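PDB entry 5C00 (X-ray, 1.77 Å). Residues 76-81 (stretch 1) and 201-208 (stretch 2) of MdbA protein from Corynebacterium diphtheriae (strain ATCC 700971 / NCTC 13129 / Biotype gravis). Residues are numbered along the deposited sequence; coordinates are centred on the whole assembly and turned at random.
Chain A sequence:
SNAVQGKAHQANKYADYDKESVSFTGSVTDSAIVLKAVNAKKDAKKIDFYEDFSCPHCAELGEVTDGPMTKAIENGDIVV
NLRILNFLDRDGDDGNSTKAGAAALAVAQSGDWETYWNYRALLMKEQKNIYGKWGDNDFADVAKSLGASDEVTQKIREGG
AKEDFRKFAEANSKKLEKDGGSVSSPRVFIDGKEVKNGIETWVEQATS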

ATOM      1  N   GLY A  76      -2.754  -4.061  18.379  1.00 27.56           N
ATOM      2  CA  GLY A  76      -4.207  -4.210  18.325  1.00 28.62           C
ATOM      3  C   GLY A  76      -4.991  -2.915  18.543  1.00 28.78           C
ATOM      4  O   GLY A  76      -6.225  -2.951  18.660  1.00 28.78           O
ATOM      5  N   ASP A  77      -4.295  -1.768  18.519  1.00 28.15           N
ATOM      6  CA  ASP A  77      -4.901  -0.457  18.799  1.00 29.86           C
ATOM      7  C   ASP A  77      -5.542   0.220  17.596  1.00 28.30           C
ATOM      8  O   ASP A  77      -6.436   1.082  17.758  1.00 27.79           O
ATOM      9  N   ILE A  78      -5.036  -0.072  16.396  1.00 25.24           N
ATOM     10  CA  ILE A  78      -5.638   0.410  15.171  1.00 23.53           C
ATOM     11  C   ILE A  78      -5.779  -0.689  14.145  1.00 22.72           C
ATOM     12  O   ILE A  78      -5.018  -1.654  14.172  1.00 21.07           O
ATOM     13  N   VAL A  79      -6.782  -0.544  13.296  1.00 21.79           N
ATOM     14  CA  VAL A  79      -6.942  -1.350  12.098  1.00 23.27           C
ATOM     15  C   VAL A  79      -6.805  -0.413  10.915  1.00 22.19           C
ATOM     16  O   VAL A  79      -7.506   0.576  10.856  1.00 24.29           O
ATOM     17  N   VAL A  80      -5.847  -0.669  10.025  1.00 20.86           N
ATOM     18  CA  VAL A  80      -5.562   0.268   8.938  1.00 19.36           C
ATOM     19  C   VAL A  80      -6.094  -0.173   7.586  1.00 19.66           C
ATOM     20  O   VAL A  80      -5.717  -1.227   7.036  1.00 19.78           O
ATOM     21  N   ASN A  81      -7.015   0.613   7.072  1.00 18.36           N
ATOM     22  CA  ASN A  81      -7.471   0.401   5.735  1.00 19.39           C
ATOM     23  C   ASN A  81      -6.634   1.217   4.765  1.00 17.45           C
ATOM     24  O   ASN A  81      -6.845   2.415   4.633  1.00 16.84           O
ATOM     25  N   THR A 201       1.995  13.087  13.228  1.00 28.83           N
ATOM     26  CA  THR A 201       1.716  12.449  14.499  1.00 30.36           C
ATOM     27  C   THR A 201       0.378  11.745  14.504  1.00 28.62           C
ATOM     28  O   THR A 201      -0.194  11.527  15.564  1.00 27.84           O
ATOM     29  N   TRP A 202      -0.123  11.369  13.325  1.00 25.62           N
ATOM     30  CA  TRP A 202      -1.442  10.779  13.257  1.00 25.43           C
ATOM     31  C   TRP A 202      -1.560   9.506  14.082  1.00 24.90           C
ATOM     32  O   TRP A 202      -2.622   9.241  14.609  1.00 24.81           O
ATOM     33  N   VAL A 203      -0.482   8.722  14.172  1.00 26.04           N
ATOM     34  CA  VAL A 203      -0.551   7.454  14.885  1.00 26.95           C
ATOM     35  C   VAL A 203      -0.746   7.745  16.398  1.00 29.94           C
ATOM     36  O   VAL A 203      -1.607   7.114  17.055  1.00 29.27           O
ATOM     37  N   GLU A 204      -0.015   8.739  16.908  1.00 29.16           N
ATOM     38  CA  GLU A 204      -0.217   9.178  18.323  1.00 33.32           C
ATOM     39  C   GLU A 204      -1.646   9.614  18.523  1.00 32.10           C
ATOM     40  O   GLU A 204      -2.275   9.299  19.516  1.00 35.22           O
ATOM     41  N   GLN A 205      -2.152  10.364  17.566  1.00 30.21           N
ATOM     42  CA  GLN A 205      -3.507  10.879  17.627  1.00 30.49           C
ATOM     43  C   GLN A 205      -4.503   9.752  17.633  1.00 31.59           C
ATOM     44  O   GLN A 205      -5.475   9.801  18.361  1.00 32.00           O
ATOM     45  N   ALA A 206      -4.246   8.713  16.836  1.00 29.89           N
ATOM     46  CA  ALA A 206      -5.128   7.545  16.788  1.00 30.52           C
ATOM     47  C   ALA A 206      -5.100   6.693  18.045  1.00 32.64           C
ATOM     48  O   ALA A 206      -6.090   6.017  18.341  1.00 34.85           O
ATOM     49  N   THR A 207      -3.964   6.671  18.740  1.00 30.61           N
ATOM     50  CA  THR A 207      -3.790   5.785  19.899  1.00 33.34           C
ATOM     51  C   THR A 207      -4.053   6.543  21.173  1.00 37.87           C
ATOM     52  O   THR A 207      -3.949   5.973  22.258  1.00 38.86           O
ATOM     53  N   SER A 208      -4.453   7.805  20.980  1.00 41.89           N
ATOM     54  CA  SER A 208      -4.855   8.766  21.991  1.00 52.16           C
ATOM     55  C   SER A 208      -3.586   9.358  22.514  1.00 55.70           C
ATOM     56  O   SER A 208      -3.332  10.520  22.196  1.00 58.41           O
ATOM     57  OXT SER A 208      -2.793   8.683  23.162  1.00 59.28           O
TER

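Which side chain does most to join the strand to the C-terminal helix? It is Ile78, the residue with the largest covered area, buried and pointing toward the helix. With chi1 p and chi2 t, its two branches reach different partners. CG2 lies 4.0 Å from CB of Ala206 and 4.3 Å from CG2 of Thr207, while CD1 extends to 4.2 Å from CZ3 of Trp202. One isoleucine thus spans more than a full turn of the helix, from Trp202 to Thr207.

How does Trp202 take part when its CA-to-CB bond points sideways? Its chi1 of 74° (p) and chi2 of -100° bring the end of the indole nearer the strand. There CH2 comes to 4.5 Å from CG2 of Val80, which sits at the ring edge, near its plane; Val80 is t at chi1. Ile78 and Val80 both point toward the helix, whereas the intervening Val79 is out of reach, as expected of alternating strand residues. The indole NE1 is hydrogen-bonded elsewhere in the structure.

What does Thr207 contribute at the other end of the contact? Its CA-to-CB bond is also sideways, and with chi1 p its methyl CG2 lies 4.1 Å from CB of Asp77. The hydroxyl turns to its own helix: OG1 donates a hydrogen bond to O of Val203 at 3.0 Å, leaving the methyl to meet stretch 1. Asp77, chi1 m, points toward the helix, but its OD1 is hydrogen-bonded elsewhere.

Do polar groups hold the two stretches together? No hydrogen bond crosses between them, and their direct contacts are between carbon atoms. The small Ala206 side chain, pointing toward the strand, fits this apolar packing: its CB meets CG2 of Ile78. The backbones there are well separated, with Ile78 CA and Ala206 CA 7.3 Å apart.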

ATOM      1  CB  ASP A  77      -3.852   0.518  19.371  1.00 33.17           C
ATOM      2  CG  ASP A  77      -3.363   0.109  20.777  1.00 39.64           C
ATOM      3  OD1 ASP A  77      -4.193  -0.402  21.558  1.00 39.23           O
ATOM      4  OD2 ASP A  77      -2.154   0.284  21.073  1.00 45.98           O
ATOM      5  CB  ILE A  78      -4.819   1.555  14.562  1.00 23.20           C
ATOM      6  CG1 ILE A  78      -3.413   1.142  14.162  1.00 22.10           C
ATOM      7  CG2 ILE A  78      -4.736   2.669  15.574  1.00 23.79           C
ATOM      8  CD1 ILE A  78      -2.673   2.248  13.455  1.00 21.40           C
ATOM      9  CB  VAL A  79      -8.294  -2.053  12.117  1.00 24.62           C
ATOM     10  CG1 VAL A  79      -8.566  -2.753  10.794  1.00 24.93           C
ATOM     11  CG2 VAL A  79      -8.271  -3.071  13.251  1.00 25.42           C
ATOM     12  CB  VAL A  80      -4.048   0.594   8.812  1.00 18.21           C
ATOM     13  CG1 VAL A  80      -3.859   1.618   7.703  1.00 18.69           C
ATOM     14  CG2 VAL A  80      -3.531   1.177  10.117  1.00 18.36           C
ATOM     15  CB  ASN A  81      -8.938   0.782   5.603  1.00 20.72           C
ATOM     16  CG  ASN A  81      -9.800   0.022   6.575  1.00 24.99           C
ATOM     17  OD1 ASN A  81     -10.190  -1.095   6.311  1.00 27.07           O
ATOM     18  ND2 ASN A  81     -10.065   0.616   7.718  1.00 30.92           N
ATOM     19  CB  THR A 201       1.779  13.477  15.664  1.00 33.37           C
ATOM     20  OG1 THR A 201       0.640  14.352  15.650  1.00 35.61           O
ATOM     21  CG2 THR A 201       3.012  14.307  15.559  1.00 35.98           C
ATOM     22  CB  TRP A 202      -1.879  10.553  11.800  1.00 24.56           C
ATOM     23  CG  TRP A 202      -1.227   9.429  11.049  1.00 22.36           C
ATOM     24  CD1 TRP A 202      -0.222   9.506  10.156  1.00 22.45           C
ATOM     25  CD2 TRP A 202      -1.625   8.051  11.097  1.00 21.95           C
ATOM     26  NE1 TRP A 202       0.054   8.243   9.635  1.00 21.44           N
ATOM     27  CE2 TRP A 202      -0.818   7.347  10.187  1.00 21.62           C
ATOM     28  CE3 TRP A 202      -2.615   7.363  11.795  1.00 23.63           C
ATOM     29  CZ2 TRP A 202      -0.940   5.981   9.975  1.00 22.28           C
ATOM     30  CZ3 TRP A 202      -2.742   5.981  11.582  1.00 23.08           C
ATOM     31  CH2 TRP A 202      -1.905   5.312  10.680  1.00 22.64           C
ATOM     32  CB  VAL A 203       0.701   6.593  14.642  1.00 26.74           C
ATOM     33  CG1 VAL A 203       0.600   5.286  15.438  1.00 28.08           C
ATOM     34  CG2 VAL A 203       0.882   6.291  13.137  1.00 24.23           C
ATOM     35  CB  GLU A 204       0.650  10.368  18.712  1.00 36.07           C
ATOM     36  CG  GLU A 204       2.135  10.143  18.753  1.00 40.68           C
ATOM     37  CD  GLU A 204       2.914  11.448  18.913  1.00 47.95           C
ATOM     38  OE1 GLU A 204       3.944  11.586  18.212  1.00 58.13           O
ATOM     39  OE2 GLU A 204       2.501  12.339  19.702  1.00 50.01           O
ATOM     40  CB  GLN A 205      -3.796  11.771  16.450  1.00 30.54           C
ATOM     41  CG  GLN A 205      -3.019  13.079  16.443  1.00 32.33           C
ATOM     42  CD  GLN A 205      -3.536  14.064  15.411  1.00 30.97           C
ATOM     43  OE1 GLN A 205      -4.747  14.353  15.340  1.00 31.06           O
ATOM     44  NE2 GLN A 205      -2.621  14.611  14.613  1.00 31.77           N
ATOM     45  CB  ALA A 206      -4.778   6.675  15.599  1.00 30.07           C
ATOM     46  CB  THR A 207      -2.395   5.130  19.939  1.00 33.58           C
ATOM     47  OG1 THR A 207      -1.382   6.124  19.846  1.00 33.70           O
ATOM     48  CG2 THR A 207      -2.238   4.188  18.764  1.00 33.67           C
ATOM     49  CB  SER A 208      -5.760   8.183  23.089  1.00 56.57           C
ATOM     50  OG  SER A 208      -7.074   7.980  22.578  1.00 59.43           O
TER